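Local coordinates for 2-oxoglutarate carboxylase small subunit (PDB 7KCT), which belongs to the biotin carboxylase family, has an ATP-grasp fold, and is modelled here with adenosine-5'-diphosphate, a magnesium ion and a bicarbonate ion, at residues E84-G89 / K106-I111; G233-S238 / E248-L253; I301-P306 / S342-I347; I347-P352 / S421-T426. All coordinates share one frame; numbering follows the deposited sequence.

Interaction 1: E84-G89 / K106-I111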
loop_
_atom_site.group_PDB
_atom_site.type_symbol
_atom_site.label_atom_id
_atom_site.label_comp_id
_atom_site.label_asym_id
_atom_site.label_seq_id
_atom_site.Cartn_x
_atom_site.Cartn_y
_atom_site.Cartn_z
ATOM N N GLU A 84 22.982 -19.615 2.713
ATOM C CA GLU A 84 23.124 -20.410 1.505
ATOM C C GLU A 84 23.115 -19.562 0.238
ATOM O O GLU A 84 23.469 -20.065 -0.839
ATOM C CB GLU A 84 22.011 -21.478 1.477
ATOM C CG GLU A 84 21.966 -22.304 2.818
ATOM C CD GLU A 84 20.772 -23.266 2.973
ATOM O OE1 GLU A 84 19.681 -22.967 2.454
ATOM O OE2 GLU A 84 20.928 -24.315 3.653
ATOM N N ALA A 85 22.719 -18.291 0.340
ATOM C CA ALA A 85 22.510 -17.445 -0.818
ATOM C C ALA A 85 22.659 -15.997 -0.397
ATOM O O ALA A 85 22.465 -15.648 0.774
ATOM C CB ALA A 85 21.122 -17.674 -1.456
ATOM N N ILE A 86 23.023 -15.167 -1.372
ATOM C CA ILE A 86 23.257 -13.740 -1.187
ATOM C C ILE A 86 22.424 -12.983 -2.201
ATOM O O ILE A 86 22.476 -13.280 -3.406
ATOM C CB ILE A 86 24.736 -13.349 -1.349
ATOM C CG1 ILE A 86 25.609 -13.930 -0.252
ATOM C CG2 ILE A 86 24.991 -11.809 -1.291
ATOM C CD1 ILE A 86 27.073 -13.614 -0.347
ATOM N N HIS A 87 21.658 -12.005 -1.725
ATOM C CA HIS A 87 20.972 -11.120 -2.640
ATOM C C HIS A 87 21.708 -9.783 -2.690
ATOM O O HIS A 87 21.856 -9.154 -1.631
ATOM C CB HIS A 87 19.504 -10.920 -2.225
ATOM C CG HIS A 87 18.675 -10.322 -3.317
ATOM N ND1 HIS A 87 19.061 -9.176 -3.963
ATOM C CD2 HIS A 87 17.489 -10.679 -3.864
ATOM C CE1 HIS A 87 18.168 -8.864 -4.880
ATOM N NE2 HIS A 87 17.205 -9.758 -4.839
ATOM N N PRO A 88 22.229 -9.319 -3.835
ATOM C CA PRO A 88 23.022 -8.078 -3.852
ATOM C C PRO A 88 22.222 -6.785 -3.964
ATOM O O PRO A 88 22.818 -5.698 -3.943
ATOM C CB PRO A 88 23.882 -8.260 -5.099
ATOM C CG PRO A 88 22.957 -8.896 -6.076
ATOM C CD PRO A 88 22.131 -9.890 -5.194
ATOM N N GLY A 89 20.909 -6.853 -4.118
ATOM C CA GLY A 89 20.124 -5.633 -4.337
ATOM C C GLY A 89 20.443 -4.981 -5.673
ATOM O O GLY A 89 20.586 -5.661 -6.706
ATOM N N LYS A 106 32.716 -20.527 -3.883
ATOM C CA LYS A 106 32.604 -20.853 -2.476
ATOM C C LYS A 106 31.354 -21.634 -2.152
ATOM O O LYS A 106 31.108 -21.898 -0.977
ATOM C CB LYS A 106 32.638 -19.580 -1.635
ATOM C CG LYS A 106 33.910 -18.786 -1.805
ATOM C CD LYS A 106 35.126 -19.545 -1.348
ATOM C CE LYS A 106 36.235 -18.581 -0.981
ATOM N NZ LYS A 106 37.497 -19.290 -0.667
ATOM N N GLY A 107 30.538 -21.963 -3.150
ATOM C CA GLY A 107 29.334 -22.715 -2.911
ATOM C C GLY A 107 28.162 -21.918 -2.390
ATOM O O GLY A 107 27.230 -22.505 -1.823
ATOM N N ILE A 108 28.164 -20.603 -2.584
ATOM C CA ILE A 108 27.064 -19.719 -2.175
ATOM C C ILE A 108 26.269 -19.359 -3.418
ATOM O O ILE A 108 26.856 -19.018 -4.450
ATOM C CB ILE A 108 27.603 -18.440 -1.511
ATOM C CG1 ILE A 108 28.454 -18.775 -0.297
ATOM C CG2 ILE A 108 26.469 -17.480 -1.096
ATOM C CD1 ILE A 108 27.685 -19.408 0.809
ATOM N N THR A 109 24.943 -19.407 -3.337
ATOM C CA THR A 109 24.130 -19.065 -4.506
ATOM C C THR A 109 23.983 -17.530 -4.617
ATOM O O THR A 109 23.437 -16.865 -3.718
ATOM C CB THR A 109 22.762 -19.755 -4.433
ATOM O OG1 THR A 109 22.914 -21.182 -4.402
ATOM C CG2 THR A 109 21.882 -19.450 -5.641
ATOM N N PHE A 110 24.492 -16.968 -5.709
ATOM C CA PHE A 110 24.266 -15.558 -6.062
ATOM C C PHE A 110 22.856 -15.427 -6.649
ATOM O O PHE A 110 22.533 -16.112 -7.624
ATOM C CB PHE A 110 25.359 -15.109 -7.044
ATOM C CG PHE A 110 25.295 -13.643 -7.426
ATOM C CD1 PHE A 110 25.863 -12.697 -6.609
ATOM C CD2 PHE A 110 24.698 -13.228 -8.622
ATOM C CE1 PHE A 110 25.820 -11.351 -6.943
ATOM C CE2 PHE A 110 24.630 -11.867 -8.957
ATOM C CZ PHE A 110 25.175 -10.939 -8.118
ATOM N N ILE A 111 22.009 -14.568 -6.058
ATOM C CA ILE A 111 20.621 -14.366 -6.520
ATOM C C ILE A 111 20.674 -13.296 -7.612
ATOM O O ILE A 111 20.598 -12.075 -7.356
ATOM C CB ILE A 111 19.682 -13.993 -5.365
ATOM C CG1 ILE A 111 19.645 -15.140 -4.342
ATOM C CG2 ILE A 111 18.281 -13.658 -5.872
ATOM C CD1 ILE A 111 18.993 -14.761 -3.008
#
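Ile111 gives up 88 Å² to residues 84-89, the largest share in this contact, since its side chain lies along the backbone of Ala85 to His87 and divides its branches between two partners. With CG1 anti to its own carbonyl carbon (chi1 -62°), Ile111 CD1 comes within 3.9 Å of Ala85 CB. The other branch, Ile111 CG2, sits 3.7 Å from His87 CD2, the two side chains crossing at about a right angle. That imidazole is held at both nitrogens: ND1 accepts in the ring plane from Gly89 N, and NE2 bonds to Gln320.

Ile86 and Ile108 supply the next largest areas, with Ile86 CG1 3.7 Å from Ile108 CG2. Ile86 and Phe110 share one face of the sheet and both pack against helix 97-105, whereas Ala85 and Thr109 share the other. Farther along, Pro88 CG touches Phe110 CZ at 3.6 Å.

The backbones pair in parallel: Thr109 N donates to Glu84 O (3.0 Å), Ile86 N to Thr109 O (2.9 Å) and Ile111 N to Ile86 O (3.0 Å). This is the closing step of a beta-alpha-beta crossover, placing strand 109-110 at one edge of the five-stranded parallel sheet. Main-chain bonds thus fix the register, while branched and aromatic side chains contribute only apolar packing between the segments.

Interaction 2: G233-S238 / E248-L253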
loop_
_atom_site.group_PDB
_atom_site.type_symbol
_atom_site.label_atom_id
_atom_site.label_comp_id
_atom_site.label_asym_id
_atom_site.label_seq_id
_atom_site.Cartn_x
_atom_site.Cartn_y
_atom_site.Cartn_z
ATOM N N GLY A 233 6.494 -6.400 -19.766
ATOM C CA GLY A 233 6.132 -5.126 -20.299
ATOM C C GLY A 233 7.197 -4.097 -20.005
ATOM O O GLY A 233 8.318 -4.395 -19.597
ATOM N N GLU A 234 6.830 -2.848 -20.259
ATOM C CA GLU A 234 7.793 -1.770 -20.244
ATOM C C GLU A 234 7.417 -0.691 -19.230
ATOM O O GLU A 234 6.331 -0.677 -18.654
ATOM C CB GLU A 234 7.945 -1.179 -21.657
ATOM C CG GLU A 234 6.972 -0.115 -22.065
ATOM C CD GLU A 234 5.570 -0.596 -22.231
ATOM O OE1 GLU A 234 4.745 0.272 -22.564
ATOM O OE2 GLU A 234 5.266 -1.797 -22.025
ATOM N N ARG A 235 8.384 0.175 -18.989
ATOM C CA ARG A 235 8.218 1.348 -18.152
ATOM C C ARG A 235 8.796 2.537 -18.890
ATOM O O ARG A 235 9.818 2.426 -19.572
ATOM C CB ARG A 235 8.950 1.187 -16.831
ATOM C CG ARG A 235 8.629 -0.105 -16.092
ATOM C CD ARG A 235 9.474 -0.138 -14.791
ATOM N NE ARG A 235 10.850 -0.632 -14.953
ATOM C CZ ARG A 235 11.257 -1.894 -14.745
ATOM N NH1 ARG A 235 10.408 -2.842 -14.388
ATOM N NH2 ARG A 235 12.545 -2.193 -14.864
ATOM N N ASP A 236 8.178 3.688 -18.699
ATOM C CA ASP A 236 8.714 4.958 -19.183
ATOM C C ASP A 236 9.398 5.699 -18.037
ATOM O O ASP A 236 8.742 6.123 -17.080
ATOM C CB ASP A 236 7.584 5.786 -19.785
ATOM C CG ASP A 236 8.089 7.042 -20.466
ATOM O OD1 ASP A 236 9.163 7.542 -20.068
ATOM O OD2 ASP A 236 7.393 7.538 -21.381
ATOM N N CYS A 237 10.702 5.870 -18.142
ATOM C CA CYS A 237 11.519 6.504 -17.125
ATOM C C CYS A 237 12.184 7.768 -17.667
ATOM O O CYS A 237 13.302 8.104 -17.290
ATOM C CB CYS A 237 12.549 5.507 -16.592
ATOM S SG CYS A 237 11.797 3.899 -16.156
ATOM N N SER A 238 11.467 8.537 -18.497
ATOM C CA SER A 238 12.087 9.677 -19.179
ATOM C C SER A 238 12.403 10.830 -18.240
ATOM O O SER A 238 13.425 11.506 -18.414
ATOM C CB SER A 238 11.190 10.170 -20.315
ATOM O OG SER A 238 10.991 9.126 -21.231
ATOM N N GLU A 248 8.838 7.344 -12.728
ATOM C CA GLU A 248 8.699 6.192 -13.601
ATOM C C GLU A 248 7.251 5.762 -13.680
ATOM O O GLU A 248 6.534 5.757 -12.670
ATOM C CB GLU A 248 9.589 5.039 -13.053
ATOM C CG GLU A 248 11.053 5.410 -12.853
ATOM C CD GLU A 248 11.464 5.635 -11.386
ATOM O OE1 GLU A 248 10.608 5.635 -10.463
ATOM O OE2 GLU A 248 12.687 5.764 -11.159
ATOM N N ILE A 249 6.803 5.370 -14.883
ATOM C CA ILE A 249 5.437 4.908 -15.039
ATOM C C ILE A 249 5.414 3.579 -15.783
ATOM O O ILE A 249 6.283 3.277 -16.598
ATOM C CB ILE A 249 4.538 5.932 -15.780
ATOM C CG1 ILE A 249 4.931 6.002 -17.247
ATOM C CG2 ILE A 249 4.710 7.368 -15.211
ATOM C CD1 ILE A 249 4.017 6.867 -18.160
ATOM N N ALA A 250 4.322 2.851 -15.599
ATOM C CA ALA A 250 4.096 1.587 -16.285
ATOM C C ALA A 250 2.605 1.430 -16.530
ATOM O O ALA A 250 1.792 1.809 -15.666
ATOM C CB ALA A 250 4.616 0.368 -15.491
ATOM N N PRO A 251 2.202 0.961 -17.733
ATOM C CA PRO A 251 3.086 0.791 -18.907
ATOM C C PRO A 251 3.496 2.185 -19.392
ATOM O O PRO A 251 3.020 3.168 -18.836
ATOM C CB PRO A 251 2.198 0.050 -19.928
ATOM C CG PRO A 251 0.778 0.506 -19.569
ATOM C CD PRO A 251 0.799 0.638 -18.031
ATOM N N SER A 252 4.344 2.283 -20.403
ATOM C CA SER A 252 4.477 3.533 -21.134
ATOM C C SER A 252 3.115 3.917 -21.706
ATOM O O SER A 252 2.254 3.067 -21.913
ATOM C CB SER A 252 5.483 3.375 -22.274
ATOM O OG SER A 252 4.847 2.795 -23.431
ATOM N N LEU A 253 2.913 5.216 -21.947
ATOM C CA LEU A 253 1.788 5.653 -22.778
ATOM C C LEU A 253 2.111 5.604 -24.261
ATOM O O LEU A 253 1.201 5.682 -25.092
ATOM C CB LEU A 253 1.390 7.085 -22.418
ATOM C CG LEU A 253 1.098 7.284 -20.921
ATOM C CD1 LEU A 253 1.078 8.739 -20.570
ATOM C CD2 LEU A 253 -0.240 6.611 -20.563
HETATM O O HOH W 1 5.072 7.254 -22.086
#
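The carboxylate of Glu234 is approached at one oxygen by Ser252: the hydroxyl OG donates to the anti lone pair of OE1 at 2.7 Å, and Ser252 N adds a weak bond to the same atom. CG of Glu234 occupies the crowded position between its backbone N and carbonyl carbon (chi1 86°), and a bend at chi2 takes OE1 toward the serine. The other oxygen, OE2, salt-bridges Arg260. Pro251, preceded by a cis peptide, crosses the Glu234 side chain obliquely, its CB 3.7 Å from OE1. The second carboxylate, Asp236, is gripped at OD1 by Ser238 N, nearly along the C-O line, and by Ser238 OG from the syn side, 18° out of plane; OD2 is salt-bridged to Lys215.

Asp236 and Ile249 form a single antiparallel hydrogen-bonded pair, Asp236 N to Ile249 O 2.9 Å and Ile249 N to Asp236 O 3.0 Å. On one face Asp236 CB rests on Ile249 CG1 at 3.7 Å; on the opposite face Cys237 SG touches Glu248 CG.

The strand axes run 148° apart. The arrangement is an Asx turn at the end of an antiparallel pairing, where an edge strand of the four-stranded ATP-grasp sheet meets strand 244-250 of the seven-stranded sheet.

Interaction 3: I301-P306 / S342-I347. With ADP (adenosine-5'-diphosphate), chain D.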
loop_
_atom_site.group_PDB
_atom_site.type_symbol
_atom_site.label_atom_id
_atom_site.label_comp_id
_atom_site.label_asym_id
_atom_site.label_seq_id
_atom_site.Cartn_x
_atom_site.Cartn_y
_atom_site.Cartn_z
ATOM N N ILE A 301 18.011 -6.344 -10.479
ATOM C CA ILE A 301 16.774 -5.624 -10.187
ATOM C C ILE A 301 17.058 -4.130 -10.307
ATOM O O ILE A 301 18.182 -3.678 -10.085
ATOM C CB ILE A 301 16.269 -5.979 -8.776
ATOM C CG1 ILE A 301 14.797 -5.617 -8.620
ATOM C CG2 ILE A 301 17.127 -5.283 -7.693
ATOM C CD1 ILE A 301 13.826 -6.554 -9.303
ATOM N N GLN A 302 16.052 -3.359 -10.681
ATOM C CA GLN A 302 16.151 -1.906 -10.676
ATOM C C GLN A 302 15.270 -1.267 -9.601
ATOM O O GLN A 302 14.243 -1.812 -9.203
ATOM C CB GLN A 302 15.717 -1.349 -12.035
ATOM C CG GLN A 302 16.560 -1.764 -13.189
ATOM C CD GLN A 302 16.095 -1.082 -14.459
ATOM O OE1 GLN A 302 14.958 -1.258 -14.881
ATOM N NE2 GLN A 302 16.950 -0.251 -15.030
ATOM N N VAL A 303 15.631 -0.034 -9.244
ATOM C CA VAL A 303 14.876 0.758 -8.277
ATOM C C VAL A 303 13.383 0.732 -8.558
ATOM O O VAL A 303 12.566 0.517 -7.652
ATOM C CB VAL A 303 15.423 2.202 -8.294
ATOM C CG1 VAL A 303 14.527 3.187 -7.509
ATOM C CG2 VAL A 303 16.839 2.226 -7.699
ATOM N N GLU A 304 13.006 0.895 -9.820
ATOM C CA GLU A 304 11.641 1.148 -10.230
ATOM C C GLU A 304 10.845 -0.113 -10.548
ATOM O O GLU A 304 9.728 -0.014 -11.107
ATOM C CB GLU A 304 11.663 2.108 -11.442
ATOM C CG GLU A 304 12.404 1.563 -12.713
ATOM C CD GLU A 304 13.913 1.922 -12.844
ATOM O OE1 GLU A 304 14.601 2.235 -11.852
ATOM O OE2 GLU A 304 14.439 1.912 -13.992
ATOM N N HIS A 305 11.337 -1.287 -10.148
ATOM C CA HIS A 305 10.578 -2.514 -10.386
ATOM C C HIS A 305 9.166 -2.503 -9.813
ATOM O O HIS A 305 8.323 -3.255 -10.338
ATOM C CB HIS A 305 11.341 -3.749 -9.857
ATOM C CG HIS A 305 11.311 -3.904 -8.369
ATOM N ND1 HIS A 305 12.294 -3.367 -7.568
ATOM C CD2 HIS A 305 10.461 -4.553 -7.536
ATOM C CE1 HIS A 305 12.024 -3.640 -6.296
ATOM N NE2 HIS A 305 10.910 -4.346 -6.247
ATOM N N PRO A 306 8.836 -1.753 -8.755
ATOM C CA PRO A 306 7.459 -1.842 -8.234
ATOM C C PRO A 306 6.383 -1.406 -9.215
ATOM O O PRO A 306 5.302 -2.006 -9.186
ATOM C CB PRO A 306 7.498 -0.955 -6.972
ATOM C CG PRO A 306 8.926 -1.102 -6.499
ATOM C CD PRO A 306 9.729 -1.053 -7.807
ATOM N N SER A 342 0.490 2.679 -13.142
ATOM C CA SER A 342 1.226 2.834 -11.908
ATOM C C SER A 342 2.318 3.858 -12.119
ATOM O O SER A 342 2.940 3.912 -13.182
ATOM C CB SER A 342 1.775 1.469 -11.462
ATOM O OG SER A 342 2.622 1.598 -10.332
ATOM N N ILE A 343 2.548 4.672 -11.102
ATOM C CA ILE A 343 3.538 5.724 -11.121
ATOM C C ILE A 343 4.350 5.593 -9.845
ATOM O O ILE A 343 3.785 5.377 -8.766
ATOM C CB ILE A 343 2.875 7.121 -11.200
ATOM C CG1 ILE A 343 1.903 7.244 -12.367
ATOM C CG2 ILE A 343 3.905 8.211 -11.365
ATOM C CD1 ILE A 343 1.138 8.595 -12.408
ATOM N N GLU A 344 5.661 5.762 -9.967
ATOM C CA GLU A 344 6.594 5.805 -8.871
ATOM C C GLU A 344 7.327 7.135 -8.879
ATOM O O GLU A 344 7.857 7.565 -9.908
ATOM C CB GLU A 344 7.617 4.640 -8.945
ATOM C CG GLU A 344 8.857 4.845 -8.016
ATOM C CD GLU A 344 9.827 3.655 -7.994
ATOM O OE1 GLU A 344 10.970 3.713 -8.527
ATOM O OE2 GLU A 344 9.452 2.644 -7.392
ATOM N N CYS A 345 7.448 7.735 -7.707
ATOM C CA CYS A 345 8.241 8.932 -7.527
ATOM C C CYS A 345 9.331 8.646 -6.509
ATOM O O CYS A 345 9.060 8.061 -5.459
ATOM C CB CYS A 345 7.387 10.116 -7.104
ATOM S SG CYS A 345 6.158 10.653 -8.304
ATOM N N ARG A 346 10.558 9.033 -6.841
ATOM C CA ARG A 346 11.681 8.903 -5.924
ATOM C C ARG A 346 11.678 10.102 -5.012
ATOM O O ARG A 346 11.727 11.247 -5.490
ATOM C CB ARG A 346 13.003 8.813 -6.672
ATOM C CG ARG A 346 12.971 7.717 -7.698
ATOM C CD ARG A 346 14.360 7.284 -8.006
ATOM N NE ARG A 346 14.400 6.309 -9.087
ATOM C CZ ARG A 346 15.525 5.749 -9.483
ATOM N NH1 ARG A 346 16.648 6.085 -8.850
ATOM N NH2 ARG A 346 15.538 4.904 -10.513
ATOM N N ILE A 347 11.600 9.841 -3.712
ATOM C CA ILE A 347 11.671 10.874 -2.686
ATOM C C ILE A 347 13.122 10.909 -2.241
ATOM O O ILE A 347 13.551 10.052 -1.463
ATOM C CB ILE A 347 10.765 10.585 -1.487
ATOM C CG1 ILE A 347 9.402 10.089 -1.930
ATOM C CG2 ILE A 347 10.686 11.790 -0.613
ATOM C CD1 ILE A 347 8.688 11.014 -2.683
HETATM P PB ADP D . 18.096 2.042 -11.643
HETATM O O1B ADP D . 17.892 0.859 -10.714
HETATM O O2B ADP D . 17.014 2.495 -12.598
HETATM O O3B ADP D . 19.485 2.211 -12.170
HETATM P PA ADP D . 19.477 4.280 -10.361
HETATM O O1A ADP D . 19.566 5.290 -9.268
HETATM O O2A ADP D . 20.295 4.355 -11.638
HETATM O O3A ADP D . 18.075 3.583 -10.615
HETATM O "O5'" ADP D . 20.573 2.888 -9.494
HETATM C "C5'" ADP D . 20.562 3.025 -8.011
HETATM C "C4'" ADP D . 21.878 2.902 -7.391
HETATM O "O4'" ADP D . 22.819 2.128 -8.103
HETATM C "C3'" ADP D . 22.374 4.460 -7.347
HETATM O "O3'" ADP D . 23.027 4.656 -6.210
HETATM C "C2'" ADP D . 23.278 4.392 -8.640
HETATM O "O2'" ADP D . 24.347 5.212 -8.559
HETATM C "C1'" ADP D . 23.843 2.961 -8.394
HETATM N N9 ADP D . 24.326 2.249 -9.647
HETATM C C8 ADP D . 23.654 2.046 -10.877
HETATM N N7 ADP D . 24.404 1.379 -11.794
HETATM C C5 ADP D . 25.578 1.104 -11.126
HETATM C C6 ADP D . 26.743 0.437 -11.553
HETATM N N6 ADP D . 26.829 -0.083 -12.828
HETATM N N1 ADP D . 27.807 0.292 -10.697
HETATM C C2 ADP D . 27.637 0.869 -9.448
HETATM N N3 ADP D . 26.588 1.537 -8.902
HETATM C C4 ADP D . 25.554 1.629 -9.792
#
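Glu304 and Glu344 are the residues with the nearest alpha carbons, 7.0 Å apart, so the type I turn from Gln302 to His305 meets strand 342-347 through side chains, with no hydrogen bond between the segments. Val303 CG1, anti to its backbone N (chi1 169°), lies 3.4 Å above the Arg346 guanidinium plane, over its centre. At the edge of that group Glu304 OE1 forms a salt bridge with Arg346 NH2 at 3.1 Å, the carboxylate and guanidinium planes 39° apart. The extended arginine also grips adenosine-5'-diphosphate: NH2 donates to O3A at 2.9 Å and NH1 to O1A at 3.1 Å. From the turn, Val303 N donates to O1B of the same ligand at 2.8 Å, a nearly straight bond.

Glu344 OE1 lies 3.2 Å from Glu304 CA and Glu344 OE2 3.7 Å from Pro306 CD; OE2 is buried without a polar partner in the model.

Second-shell Glu248 salt-bridges Arg346 NE; Lys245, which also bonds to the nucleotide, salt-bridges Glu304 OE2. The turn leads into helix 305-312, whose Val307 packs on Glu344, while strand 341-351 runs between strands 244-250 and 393-401, so part of this nucleotide pocket forms where the helix start faces the sheet.

Interaction 4: I347-P352 / S421-T426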
loop_
_atom_site.group_PDB
_atom_site.type_symbol
_atom_site.label_atom_id
_atom_site.label_comp_id
_atom_site.label_asym_id
_atom_site.label_seq_id
_atom_site.Cartn_x
_atom_site.Cartn_y
_atom_site.Cartn_z
ATOM N N ILE A 347 11.600 9.841 -3.712
ATOM C CA ILE A 347 11.671 10.874 -2.686
ATOM C C ILE A 347 13.122 10.909 -2.241
ATOM O O ILE A 347 13.551 10.052 -1.463
ATOM C CB ILE A 347 10.765 10.585 -1.487
ATOM C CG1 ILE A 347 9.402 10.089 -1.930
ATOM C CG2 ILE A 347 10.686 11.790 -0.613
ATOM C CD1 ILE A 347 8.688 11.014 -2.683
ATOM N N ASN A 348 13.879 11.891 -2.731
ATOM C CA ASN A 348 15.293 12.005 -2.429
ATOM C C ASN A 348 15.524 13.159 -1.476
ATOM O O ASN A 348 14.798 14.165 -1.487
ATOM C CB ASN A 348 16.140 12.238 -3.698
ATOM C CG ASN A 348 15.995 11.142 -4.723
ATOM O OD1 ASN A 348 15.951 9.961 -4.397
ATOM N ND2 ASN A 348 15.934 11.535 -5.994
ATOM N N ALA A 349 16.542 13.015 -0.643
ATOM C CA ALA A 349 16.998 14.097 0.225
ATOM C C ALA A 349 17.921 14.962 -0.634
ATOM O O ALA A 349 19.125 14.728 -0.705
ATOM C CB ALA A 349 17.729 13.557 1.453
ATOM N N GLU A 350 17.324 15.876 -1.411
ATOM C CA GLU A 350 18.114 16.798 -2.219
ATOM C C GLU A 350 17.298 18.059 -2.469
ATOM O O GLU A 350 16.072 18.055 -2.354
ATOM C CB GLU A 350 18.593 16.146 -3.535
ATOM C CG GLU A 350 17.582 15.557 -4.426
ATOM C CD GLU A 350 18.194 14.514 -5.420
ATOM O OE1 GLU A 350 19.246 13.865 -5.149
ATOM O OE2 GLU A 350 17.586 14.340 -6.495
ATOM N N ASP A 351 17.997 19.161 -2.787
ATOM C CA ASP A 351 17.304 20.428 -2.989
ATOM C C ASP A 351 17.202 20.717 -4.475
ATOM O O ASP A 351 18.198 21.119 -5.091
ATOM C CB ASP A 351 18.030 21.566 -2.258
ATOM C CG ASP A 351 17.220 22.882 -2.244
ATOM O OD1 ASP A 351 16.246 23.014 -3.031
ATOM O OD2 ASP A 351 17.576 23.806 -1.475
ATOM N N PRO A 352 16.036 20.536 -5.098
ATOM C CA PRO A 352 15.933 20.825 -6.527
ATOM C C PRO A 352 16.224 22.260 -6.904
ATOM O O PRO A 352 16.647 22.509 -8.038
ATOM C CB PRO A 352 14.480 20.473 -6.869
ATOM C CG PRO A 352 14.032 19.533 -5.774
ATOM C CD PRO A 352 14.772 20.013 -4.550
ATOM N N SER A 421 10.328 16.647 7.417
ATOM C CA SER A 421 11.072 17.859 7.724
ATOM C C SER A 421 12.460 17.476 8.216
ATOM O O SER A 421 12.735 16.349 8.662
ATOM C CB SER A 421 10.373 18.757 8.781
ATOM O OG SER A 421 10.549 18.185 10.037
ATOM N N GLY A 422 13.333 18.451 8.208
ATOM C CA GLY A 422 14.678 18.245 8.660
ATOM C C GLY A 422 15.689 18.304 7.554
ATOM O O GLY A 422 16.806 18.637 7.791
ATOM N N VAL A 423 15.275 17.946 6.357
ATOM C CA VAL A 423 16.109 17.994 5.184
ATOM C C VAL A 423 15.255 18.405 4.008
ATOM O O VAL A 423 14.078 18.237 4.024
ATOM C CB VAL A 423 16.744 16.635 4.865
ATOM C CG1 VAL A 423 17.818 16.281 5.852
ATOM C CG2 VAL A 423 15.712 15.553 4.800
ATOM N N LYS A 424 15.863 18.936 2.986
ATOM C CA LYS A 424 15.140 19.296 1.807
ATOM C C LYS A 424 14.891 18.025 1.012
ATOM O O LYS A 424 15.673 17.134 1.047
ATOM C CB LYS A 424 15.979 20.235 0.970
ATOM C CG LYS A 424 15.528 21.656 0.968
ATOM C CD LYS A 424 15.913 22.378 2.218
ATOM C CE LYS A 424 15.744 23.880 2.046
ATOM N NZ LYS A 424 17.042 24.482 1.664
ATOM N N THR A 425 13.786 17.939 0.305
ATOM C CA THR A 425 13.507 16.757 -0.496
ATOM C C THR A 425 12.959 17.119 -1.880
ATOM O O THR A 425 12.620 18.228 -2.115
ATOM C CB THR A 425 12.491 15.764 0.210
ATOM O OG1 THR A 425 11.169 16.225 0.057
ATOM C CG2 THR A 425 12.773 15.471 1.630
ATOM N N THR A 426 12.677 16.119 -2.723
ATOM C CA THR A 426 12.054 16.322 -4.020
ATOM C C THR A 426 10.539 16.435 -3.959
ATOM O O THR A 426 9.922 16.623 -5.017
ATOM C CB THR A 426 12.389 15.172 -4.964
ATOM O OG1 THR A 426 12.099 13.952 -4.281
ATOM C CG2 THR A 426 13.843 15.182 -5.335
#
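Thr426 and Asn348 join the loop before helix 427-435 to strand 341-351 in the biotin carboxylase C-terminal domain, at a point where the strand is kinked by an inverse gamma turn centred on Ala349.

Hydrogen bonds come first. Asn348 N donates to Thr426 OG1 at 3.1 Å with an N-H...O angle of 165°, and the same hydroxyl bonds to Arg346 O, so one threonine side chain spans two main-chain groups of the strand. Thr426 N returns a weak bond to Asn348 O. Thr425 uses its hydroxyl differently, capping Ile427 N at the start of the helix.

CA-H...O contacts lie beside these bonds: Thr425 CA approaches Asn348 O at 3.1 Å, and Ala349 CA approaches Lys424 O at 3.4 Å.

Apolar contact is looser. Thr426 CG2 is 3.9 Å from Glu350 CG, whose carboxylate is salt-bridged to Arg241, and Ala349 CB lies 4.4 Å from Val423 CG2.

The charged pair lies at the partly exposed end. Asp351 and Lys424 run side by side, pointing the same way, while Asp351 OD1 accepts from Lys353 N. Bends at chi2 and chi4 of the lysine bring Lys424 NZ to 3.3 Å from Asp351 OD2, which it meets from above the carboxylate, 45° out of the plane.

Overall arrangement
Interactions 2 and 3 are the inner pair, centres 10 Å apart, every touching residue buried; Arg235 bonds to Gln302, tying the carboxylate-rich strand pairing to the nucleotide turn. Interaction 4 shares Ile347 and strand 341-351 with interaction 3, and Thr426 joins them through Arg346 O, but it lies farther out and ends in an exposed lysine. Interaction 1, about 20 Å from the chain centre, belongs to a separate parallel sheet and touches interaction 3 through Gly89 and Ile301. Chemistry follows place: backbone bonds and apolar packing in interaction 1, buried, protein-paired carboxylates in interaction 2, charge on the nucleotide in interaction 3, the Glu248-Arg346 salt bridge linking these two, and threonine-to-backbone bonds with an outer salt bridge in interaction 4.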